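Uncharacterized protein (Nostoc punctiforme, PDB 2R3S) probably transfers a methyl group from S-adenosylmethionine to an oxygen atom of a substrate not yet identified. Local coordinates at residues A[132-142]-A[196-204]; A[247-258]-A[308-316]. One frame throughout, in Å; residues are numbered along the deposited sequence. Where two conformers were deposited one is given.

Contact 1 of 2, residues A[132-142]-A[196-204]; sequences PEHPVWVQFAK and DWASVLEVA
Glu133 OE2 takes hydrogen bonds from two waters, and through them it reaches the first turn of helix 198-211. Water 2 donates to Glu133 OE2 at 2.6 Å and accepts from Ala198 N at 3.0 Å; water 1 donates to the same Glu133 OE2 at 2.8 Å and accepts from Ser199 N. The carboxylate therefore meets the amino end of that helix, where its charge is likely to be welcome, by way of solvent and not by direct contact. The rest of Glu133 lies on Trp197. Its CA sits 3.7 Å from the centroid of the five-membered ring of Trp197, over the face in a CH-pi contact, while Pro132 CA covers the six-membered ring on the same side. With Glu133 CG beside its own backbone N (chi1 -52°), this atom comes down to 3.4 Å from Trp197 CE3. Beyond the loop, segments 136-142 and 198-204 run almost parallel, their axes 10° apart, and the contact turns apolar. Val200 CG2 touches Trp137 CB at 3.9 Å and also meets Val138 CG2; one turn on, Val203 CG1 packs on Ala141 CB. The indole of Trp137 leads away from this seam, and its NE1 donates to Thr129 O. Before the turn into the helix, His134 ND1 accepts from Val136 N in the plane of its ring, a capping bond. Helix 198-211 follows strand 191-196 and leads back to strand 217-221, a beta-alpha-beta crossover; Leu201 faces that second strand, while helix 136-143 lies against helices 98-101 and 104-107.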
loop_
_atom_site.group_PDB
_atom_site.type_symbol
_atom_site.label_atom_id
_atom_site.label_comp_id
_atom_site.label_asym_id
_atom_site.label_seq_id
_atom_site.Cartn_x
_atom_site.Cartn_y
_atom_site.Cartn_z
ATOM N N PRO A 132 27.046 -1.631 9.253
ATOM C CA PRO A 132 27.867 -2.814 8.987
ATOM C C PRO A 132 27.172 -4.143 9.264
ATOM O O PRO A 132 26.531 -4.318 10.313
ATOM C CB PRO A 132 29.046 -2.627 9.933
ATOM C CG PRO A 132 29.190 -1.167 10.007
ATOM C CD PRO A 132 27.795 -0.646 10.059
ATOM N N GLU A 133 27.285 -5.040 8.291
ATOM C CA GLU A 133 26.728 -6.379 8.363
ATOM C C GLU A 133 25.233 -6.430 8.712
ATOM O O GLU A 133 24.783 -7.335 9.434
ATOM C CB GLU A 133 27.550 -7.205 9.342
ATOM C CG GLU A 133 29.042 -7.150 9.023
ATOM C CD GLU A 133 29.875 -8.046 9.931
ATOM O OE1 GLU A 133 29.950 -7.731 11.139
ATOM O OE2 GLU A 133 30.451 -9.046 9.432
ATOM N N HIS A 134 24.456 -5.478 8.191
ATOM C CA HIS A 134 23.031 -5.445 8.468
ATOM C C HIS A 134 22.429 -6.747 7.924
ATOM O O HIS A 134 22.745 -7.151 6.789
ATOM C CB HIS A 134 22.376 -4.225 7.816
ATOM C CG HIS A 134 21.018 -3.900 8.365
ATOM N ND1 HIS A 134 19.952 -4.768 8.274
ATOM C CD2 HIS A 134 20.557 -2.805 9.012
ATOM C CE1 HIS A 134 18.894 -4.223 8.846
ATOM N NE2 HIS A 134 19.236 -3.033 9.311
ATOM N N PRO A 135 21.614 -7.449 8.744
ATOM C CA PRO A 135 21.098 -8.762 8.329
ATOM C C PRO A 135 20.061 -8.741 7.200
ATOM O O PRO A 135 19.756 -9.787 6.637
ATOM C CB PRO A 135 20.489 -9.316 9.617
ATOM C CG PRO A 135 20.101 -8.108 10.394
ATOM C CD PRO A 135 21.178 -7.099 10.114
ATOM N N VAL A 136 19.525 -7.571 6.869
ATOM C CA VAL A 136 18.580 -7.456 5.768
ATOM C C VAL A 136 19.218 -7.906 4.431
ATOM O O VAL A 136 18.505 -8.314 3.525
ATOM C CB VAL A 136 17.926 -6.042 5.693
ATOM C CG1 VAL A 136 18.850 -4.997 5.012
ATOM C CG2 VAL A 136 16.555 -6.135 5.029
ATOM N N TRP A 137 20.545 -7.895 4.352
ATOM C CA TRP A 137 21.260 -8.263 3.124
ATOM C C TRP A 137 21.451 -9.757 2.988
ATOM O O TRP A 137 21.562 -10.258 1.865
ATOM C CB TRP A 137 22.557 -7.445 2.966
ATOM C CG TRP A 137 22.217 -5.978 2.970
ATOM C CD1 TRP A 137 22.654 -5.036 3.865
ATOM C CD2 TRP A 137 21.299 -5.289 2.085
ATOM N NE1 TRP A 137 22.069 -3.823 3.598
ATOM C CE2 TRP A 137 21.227 -3.948 2.524
ATOM C CE3 TRP A 137 20.539 -5.675 0.967
ATOM C CZ2 TRP A 137 20.428 -2.994 1.887
ATOM C CZ3 TRP A 137 19.737 -4.718 0.336
ATOM C CH2 TRP A 137 19.685 -3.406 0.801
ATOM N N VAL A 138 21.385 -10.485 4.110
ATOM C CA VAL A 138 21.265 -11.941 4.066
ATOM C C VAL A 138 19.880 -12.305 3.543
ATOM O O VAL A 138 19.770 -13.170 2.677
ATOM C CB VAL A 138 21.570 -12.590 5.438
ATOM C CG1 VAL A 138 21.453 -14.153 5.395
ATOM C CG2 VAL A 138 22.948 -12.160 5.901
ATOM N N GLN A 139 18.840 -11.631 4.037
ATOM C CA GLN A 139 17.493 -11.851 3.516
ATOM C C GLN A 139 17.403 -11.502 2.034
ATOM O O GLN A 139 16.811 -12.262 1.268
ATOM C CB GLN A 139 16.422 -11.087 4.309
ATOM C CG GLN A 139 16.074 -11.713 5.643
ATOM C CD GLN A 139 15.771 -13.196 5.524
ATOM O OE1 GLN A 139 14.823 -13.591 4.845
ATOM N NE2 GLN A 139 16.609 -14.026 6.156
ATOM N N PHE A 140 18.006 -10.382 1.618
ATOM C CA PHE A 140 18.011 -10.051 0.202
ATOM C C PHE A 140 18.650 -11.185 -0.589
ATOM O O PHE A 140 18.075 -11.660 -1.564
ATOM C CB PHE A 140 18.747 -8.752 -0.089
ATOM C CG PHE A 140 18.653 -8.323 -1.536
ATOM C CD1 PHE A 140 19.474 -8.883 -2.496
ATOM C CD2 PHE A 140 17.724 -7.391 -1.930
ATOM C CE1 PHE A 140 19.378 -8.515 -3.822
ATOM C CE2 PHE A 140 17.610 -7.007 -3.257
ATOM C CZ PHE A 140 18.450 -7.561 -4.203
ATOM N N ALA A 141 19.850 -11.600 -0.173
ATOM C CA ALA A 141 20.597 -12.619 -0.892
ATOM C C ALA A 141 19.839 -13.952 -1.022
ATOM O O ALA A 141 19.924 -14.633 -2.053
ATOM C CB ALA A 141 21.979 -12.847 -0.244
ATOM N N LYS A 142 19.129 -14.344 0.026
ATOM C CA LYS A 142 18.352 -15.578 -0.010
ATOM C C LYS A 142 17.054 -15.417 -0.796
ATOM O O LYS A 142 16.660 -16.318 -1.532
ATOM C CB LYS A 142 18.015 -16.069 1.412
ATOM C CG LYS A 142 19.215 -16.440 2.289
ATOM C CD LYS A 142 18.746 -17.108 3.594
ATOM C CE LYS A 142 19.827 -17.224 4.661
ATOM N NZ LYS A 142 21.078 -17.834 4.145
ATOM N N ASP A 196 31.578 -8.829 -0.026
ATOM C CA ASP A 196 30.374 -8.451 0.736
ATOM C C ASP A 196 30.636 -8.692 2.214
ATOM O O ASP A 196 31.732 -9.111 2.591
ATOM C CB ASP A 196 29.140 -9.253 0.278
ATOM C CG ASP A 196 27.847 -8.434 0.322
ATOM O OD1 ASP A 196 27.592 -7.764 1.348
ATOM O OD2 ASP A 196 27.069 -8.476 -0.659
ATOM N N TRP A 197 29.644 -8.441 3.054
ATOM C CA TRP A 197 29.754 -8.827 4.454
ATOM C C TRP A 197 29.842 -10.354 4.553
ATOM O O TRP A 197 29.290 -11.080 3.727
ATOM C CB TRP A 197 28.580 -8.300 5.263
ATOM C CG TRP A 197 28.343 -6.830 5.110
ATOM C CD1 TRP A 197 27.258 -6.235 4.522
ATOM C CD2 TRP A 197 29.196 -5.770 5.546
ATOM N NE1 TRP A 197 27.384 -4.869 4.570
ATOM C CE2 TRP A 197 28.566 -4.555 5.189
ATOM C CE3 TRP A 197 30.424 -5.723 6.219
ATOM C CZ2 TRP A 197 29.124 -3.300 5.487
ATOM C CZ3 TRP A 197 30.983 -4.480 6.508
ATOM C CH2 TRP A 197 30.337 -3.285 6.133
ATOM N N ALA A 198 30.556 -10.846 5.563
ATOM C CA ALA A 198 30.818 -12.278 5.672
ATOM C C ALA A 198 29.557 -13.141 5.649
ATOM O O ALA A 198 29.536 -14.171 4.994
ATOM C CB ALA A 198 31.658 -12.588 6.935
ATOM N N SER A 199 28.528 -12.755 6.383
ATOM C CA SER A 199 27.310 -13.555 6.442
ATOM C C SER A 199 26.565 -13.593 5.108
ATOM O O SER A 199 25.828 -14.543 4.830
ATOM C CB SER A 199 26.392 -13.020 7.526
ATOM O OG SER A 199 25.966 -11.688 7.241
ATOM N N VAL A 200 26.780 -12.581 4.263
ATOM C CA VAL A 200 26.148 -12.550 2.940
ATOM C C VAL A 200 26.893 -13.449 1.975
ATOM O O VAL A 200 26.275 -14.195 1.226
ATOM C CB VAL A 200 26.049 -11.111 2.384
ATOM C CG1 VAL A 200 25.467 -11.121 0.957
ATOM C CG2 VAL A 200 25.227 -10.221 3.348
ATOM N N LEU A 201 28.215 -13.392 2.006
ATOM C CA LEU A 201 29.060 -14.271 1.188
ATOM C C LEU A 201 28.854 -15.763 1.434
ATOM O O LEU A 201 29.190 -16.573 0.572
ATOM C CB LEU A 201 30.535 -13.933 1.385
ATOM C CG LEU A 201 30.992 -12.584 0.863
ATOM C CD1 LEU A 201 32.362 -12.260 1.445
ATOM C CD2 LEU A 201 30.995 -12.576 -0.665
ATOM N N GLU A 202 28.319 -16.132 2.594
ATOM C CA GLU A 202 27.941 -17.522 2.818
ATOM C C GLU A 202 26.904 -17.957 1.789
ATOM O O GLU A 202 26.994 -19.065 1.256
ATOM C CB GLU A 202 27.444 -17.727 4.243
ATOM C CG GLU A 202 28.560 -17.621 5.289
ATOM C CD GLU A 202 29.726 -18.564 5.002
ATOM O OE1 GLU A 202 29.494 -19.745 4.639
ATOM O OE2 GLU A 202 30.880 -18.113 5.130
ATOM N N VAL A 203 25.952 -17.068 1.464
ATOM C CA VAL A 203 24.955 -17.357 0.414
ATOM C C VAL A 203 25.615 -17.482 -0.977
ATOM O O VAL A 203 25.361 -18.449 -1.723
ATOM C CB VAL A 203 23.835 -16.277 0.359
ATOM C CG1 VAL A 203 22.761 -16.669 -0.695
ATOM C CG2 VAL A 203 23.234 -16.059 1.752
ATOM N N ALA A 204 26.436 -16.488 -1.310
ATOM C CA ALA A 204 27.195 -16.448 -2.567
ATOM C C ALA A 204 28.021 -17.702 -2.779
ATOM O O ALA A 204 28.053 -18.273 -3.884
ATOM C CB ALA A 204 28.104 -15.185 -2.601
HETATM O O HOH W 1 28.395 -10.560 8.324
HETATM O O HOH W 2 32.028 -8.994 7.328
#

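Contact 2 of 2, residues A[247-258]-A[308-316]; sequences VATCEQLLRKIK and SMFSNAGFS
On the packed side, Leu254 CB meets Ala313 CB at 3.5 Å, nearer than carbons usually come. Leu254 CD1 stands 3.8 Å from the centroid of the Phe310 ring, squarely over its face, and Leu254 O lies at the edge of Phe315. Selenomethionine Met309 is a knob among Val247, Cys250, Glu251 and Leu254, its SE 3.6 Å from Cys250 CB. On the solvent side, polar groups and a water replace close carbon packing. Asn312 ND2 donates to Glu251 OE2 at 3.0 Å, on the syn side but 33° out of the carboxylate plane, and a water links this oxygen to Ser308 OG. Replacing Glu251 by an alanine would probably leave the Asn312 amide without its mate and free to turn. Further along, extended Lys258 passes over one face of Phe315, Phe310 CD1 lying against the opposite face, and Lys258 NZ donates to Gly314 O at 2.9 Å, from above the carbonyl plane. Gly314, with phi 106°, closes helix 303-312 in a Schellman motif. Ile257, Phe310 and Phe315 all reach Val267 of the sheet, so segments 247-258 and 308-312, axes crossing at -50°, share one sheet face, as in the Rossmann-like methyltransferase fold.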
loop_
_atom_site.group_PDB
_atom_site.type_symbol
_atom_site.label_atom_id
_atom_site.label_comp_id
_atom_site.label_asym_id
_atom_site.label_seq_id
_atom_site.Cartn_x
_atom_site.Cartn_y
_atom_site.Cartn_z
ATOM N N VAL A 247 26.951 10.824 -3.962
ATOM C CA VAL A 247 27.828 10.919 -5.129
ATOM C C VAL A 247 29.347 10.882 -4.811
ATOM O O VAL A 247 30.134 10.302 -5.569
ATOM C CB VAL A 247 27.496 12.217 -5.937
ATOM C CG1 VAL A 247 28.593 12.510 -6.968
ATOM C CG2 VAL A 247 26.119 12.091 -6.610
ATOM N N ALA A 248 29.740 11.544 -3.721
ATOM C CA ALA A 248 31.132 11.614 -3.293
ATOM C C ALA A 248 31.617 10.199 -2.925
ATOM O O ALA A 248 32.679 9.744 -3.364
ATOM C CB ALA A 248 31.240 12.542 -2.108
ATOM N N THR A 249 30.792 9.498 -2.154
ATOM C CA THR A 249 31.055 8.110 -1.774
ATOM C C THR A 249 31.121 7.179 -2.953
ATOM O O THR A 249 32.002 6.325 -2.987
ATOM C CB THR A 249 30.018 7.631 -0.781
ATOM O OG1 THR A 249 29.992 8.556 0.307
ATOM C CG2 THR A 249 30.319 6.196 -0.277
ATOM N N CYS A 250 30.223 7.326 -3.934
ATOM C CA CYS A 250 30.305 6.505 -5.172
ATOM C C CYS A 250 31.602 6.797 -5.909
ATOM O O CYS A 250 32.208 5.910 -6.499
ATOM C CB CYS A 250 29.128 6.780 -6.129
ATOM S SG CYS A 250 27.498 6.232 -5.497
ATOM N N GLU A 251 31.998 8.067 -5.898
ATOM C CA GLU A 251 33.222 8.511 -6.573
ATOM C C GLU A 251 34.466 7.945 -5.865
ATOM O O GLU A 251 35.335 7.398 -6.520
ATOM C CB GLU A 251 33.238 10.047 -6.707
ATOM C CG GLU A 251 32.262 10.521 -7.811
ATOM C CD GLU A 251 32.200 12.026 -8.029
ATOM O OE1 GLU A 251 32.710 12.790 -7.181
ATOM O OE2 GLU A 251 31.613 12.431 -9.062
ATOM N N GLN A 252 34.491 8.032 -4.537
ATOM C CA GLN A 252 35.497 7.348 -3.720
ATOM C C GLN A 252 35.623 5.887 -4.137
ATOM O O GLN A 252 36.732 5.400 -4.396
ATOM C CB GLN A 252 35.136 7.443 -2.231
ATOM C CG GLN A 252 36.224 6.944 -1.255
ATOM C CD GLN A 252 35.726 6.845 0.189
ATOM O OE1 GLN A 252 35.831 5.795 0.821
ATOM N NE2 GLN A 252 35.176 7.943 0.714
ATOM N N LEU A 253 34.482 5.205 -4.269
ATOM C CA LEU A 253 34.485 3.801 -4.649
ATOM C C LEU A 253 34.993 3.604 -6.071
ATOM O O LEU A 253 35.779 2.700 -6.310
ATOM C CB LEU A 253 33.099 3.157 -4.467
ATOM C CG LEU A 253 33.041 1.618 -4.595
ATOM C CD1 LEU A 253 33.586 0.880 -3.320
ATOM C CD2 LEU A 253 31.616 1.170 -4.958
ATOM N N LEU A 254 34.564 4.442 -7.011
ATOM C CA LEU A 254 34.949 4.265 -8.415
ATOM C C LEU A 254 36.464 4.502 -8.649
ATOM O O LEU A 254 37.052 3.915 -9.573
ATOM C CB LEU A 254 34.085 5.145 -9.360
ATOM C CG LEU A 254 32.555 4.858 -9.435
ATOM C CD1 LEU A 254 31.860 5.822 -10.375
ATOM C CD2 LEU A 254 32.239 3.445 -9.842
ATOM N N ARG A 255 37.080 5.340 -7.811
ATOM C CA ARG A 255 38.549 5.577 -7.876
ATOM C C ARG A 255 39.323 4.343 -7.404
ATOM O O ARG A 255 40.273 3.907 -8.058
ATOM C CB ARG A 255 38.954 6.819 -7.067
ATOM C CG ARG A 255 38.750 8.172 -7.817
ATOM C CD ARG A 255 39.247 9.393 -6.991
ATOM N NE ARG A 255 38.438 9.632 -5.789
ATOM C CZ ARG A 255 37.445 10.524 -5.688
ATOM N NH1 ARG A 255 37.101 11.317 -6.712
ATOM N NH2 ARG A 255 36.789 10.624 -4.537
ATOM N N LYS A 256 38.881 3.761 -6.299
ATOM C CA LYS A 256 39.418 2.501 -5.792
ATOM C C LYS A 256 39.287 1.397 -6.841
ATOM O O LYS A 256 40.218 0.643 -7.121
ATOM C CB LYS A 256 38.674 2.130 -4.517
ATOM C CG LYS A 256 39.147 0.873 -3.828
ATOM C CD LYS A 256 38.447 0.711 -2.494
ATOM C CE LYS A 256 38.981 -0.505 -1.727
ATOM N NZ LYS A 256 38.472 -0.549 -0.356
ATOM N N ILE A 257 38.129 1.318 -7.457
ATOM C CA ILE A 257 37.914 0.334 -8.494
ATOM C C ILE A 257 38.890 0.565 -9.636
ATOM O O ILE A 257 39.406 -0.402 -10.218
ATOM C CB ILE A 257 36.451 0.365 -9.002
ATOM C CG1 ILE A 257 35.516 -0.180 -7.908
ATOM C CG2 ILE A 257 36.319 -0.427 -10.290
ATOM C CD1 ILE A 257 34.042 -0.014 -8.163
ATOM N N LYS A 258 39.140 1.833 -9.975
ATOM C CA LYS A 258 39.996 2.146 -11.134
ATOM C C LYS A 258 41.415 1.610 -10.928
ATOM O O LYS A 258 41.981 0.988 -11.816
ATOM C CB LYS A 258 40.055 3.646 -11.431
ATOM C CG LYS A 258 40.615 3.908 -12.824
ATOM C CD LYS A 258 41.015 5.342 -13.070
ATOM C CE LYS A 258 41.588 5.465 -14.492
ATOM N NZ LYS A 258 42.230 6.782 -14.725
ATOM N N SER A 308 28.788 11.264 -15.125
ATOM C CA SER A 308 29.595 12.263 -14.423
ATOM C C SER A 308 30.443 11.705 -13.264
ATOM O O SER A 308 31.485 12.263 -12.933
ATOM C CB SER A 308 28.692 13.366 -13.902
ATOM O OG SER A 308 29.387 14.195 -13.004
HETATM N N MSE A 309 29.975 10.639 -12.616
HETATM C CA MSE A 309 30.726 10.032 -11.526
HETATM C C MSE A 309 31.909 9.273 -12.089
HETATM O O MSE A 309 33.022 9.372 -11.584
HETATM C CB MSE A 309 29.833 9.098 -10.720
HETATM C CG MSE A 309 28.782 9.826 -9.936
HETATM SE SE MSE A 309 27.695 8.581 -8.888
HETATM C CE MSE A 309 25.892 9.180 -9.478
ATOM N N PHE A 310 31.666 8.522 -13.147
ATOM C CA PHE A 310 32.742 7.811 -13.811
ATOM C C PHE A 310 33.766 8.774 -14.420
ATOM O O PHE A 310 34.973 8.566 -14.275
ATOM C CB PHE A 310 32.190 6.872 -14.862
ATOM C CG PHE A 310 31.736 5.555 -14.308
ATOM C CD1 PHE A 310 32.664 4.610 -13.904
ATOM C CD2 PHE A 310 30.382 5.251 -14.207
ATOM C CE1 PHE A 310 32.262 3.379 -13.405
ATOM C CE2 PHE A 310 29.961 4.018 -13.710
ATOM C CZ PHE A 310 30.916 3.077 -13.298
ATOM N N SER A 311 33.284 9.819 -15.088
ATOM C CA SER A 311 34.152 10.869 -15.619
ATOM C C SER A 311 35.036 11.449 -14.532
ATOM O O SER A 311 36.237 11.490 -14.708
ATOM C CB SER A 311 33.344 11.997 -16.281
ATOM O OG SER A 311 34.172 13.124 -16.555
ATOM N N ASN A 312 34.447 11.865 -13.417
ATOM C CA ASN A 312 35.200 12.389 -12.248
ATOM C C ASN A 312 36.103 11.412 -11.492
ATOM O O ASN A 312 36.938 11.841 -10.669
ATOM C CB ASN A 312 34.239 12.949 -11.190
ATOM C CG ASN A 312 33.521 14.217 -11.632
ATOM O OD1 ASN A 312 33.863 14.831 -12.644
ATOM N ND2 ASN A 312 32.510 14.620 -10.852
ATOM N N ALA A 313 35.887 10.116 -11.691
ATOM C CA ALA A 313 36.690 9.089 -11.039
ATOM C C ALA A 313 37.851 8.689 -11.926
ATOM O O ALA A 313 38.665 7.866 -11.524
ATOM C CB ALA A 313 35.832 7.840 -10.707
ATOM N N GLY A 314 37.897 9.228 -13.143
ATOM C CA GLY A 314 39.011 9.008 -14.041
ATOM C C GLY A 314 38.785 8.065 -15.204
ATOM O O GLY A 314 39.730 7.707 -15.893
ATOM N N PHE A 315 37.556 7.640 -15.442
ATOM C CA PHE A 315 37.321 6.678 -16.501
ATOM C C PHE A 315 37.208 7.450 -17.794
ATOM O O PHE A 315 36.964 8.659 -17.784
ATOM C CB PHE A 315 36.073 5.829 -16.232
ATOM C CG PHE A 315 36.233 4.877 -15.080
ATOM C CD1 PHE A 315 36.233 5.348 -13.775
ATOM C CD2 PHE A 315 36.390 3.516 -15.299
ATOM C CE1 PHE A 315 36.399 4.485 -12.709
ATOM C CE2 PHE A 315 36.551 2.651 -14.253
ATOM C CZ PHE A 315 36.547 3.132 -12.945
ATOM N N SER A 316 37.406 6.749 -18.898
ATOM C CA SER A 316 37.507 7.377 -20.193
ATOM C C SER A 316 36.154 7.485 -20.873
ATOM O O SER A 316 35.951 8.358 -21.701
ATOM C CB SER A 316 38.489 6.591 -21.078
ATOM O OG SER A 316 37.848 5.554 -21.808
HETATM O O HOH W 3 29.302 13.823 -10.081
#

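After the N-terminal helices, the chain enters contact 1 in the loop before helix 136-143 and closes it, 53 residues intervening, at Trp197 and helix 198-211, having laid down helices 149-159 and 178-186 and strands 168-172 and 191-196. Strands 217-221 and 233-239 follow before contact 2 opens at helix 247-260. Its loop of 49 residues takes in strand 265-271 and helix 282-294 and returns on helix 303-312. Contacts 1 and 2 are in series, neither nested nor crossed, their centres about 25 Å and their nearest atoms about 10 Å apart. Contact 1 joins helix 136-143 to the half of the sheet holding strand 217-221, contact 2 the helices over the half ending in strand 317-321.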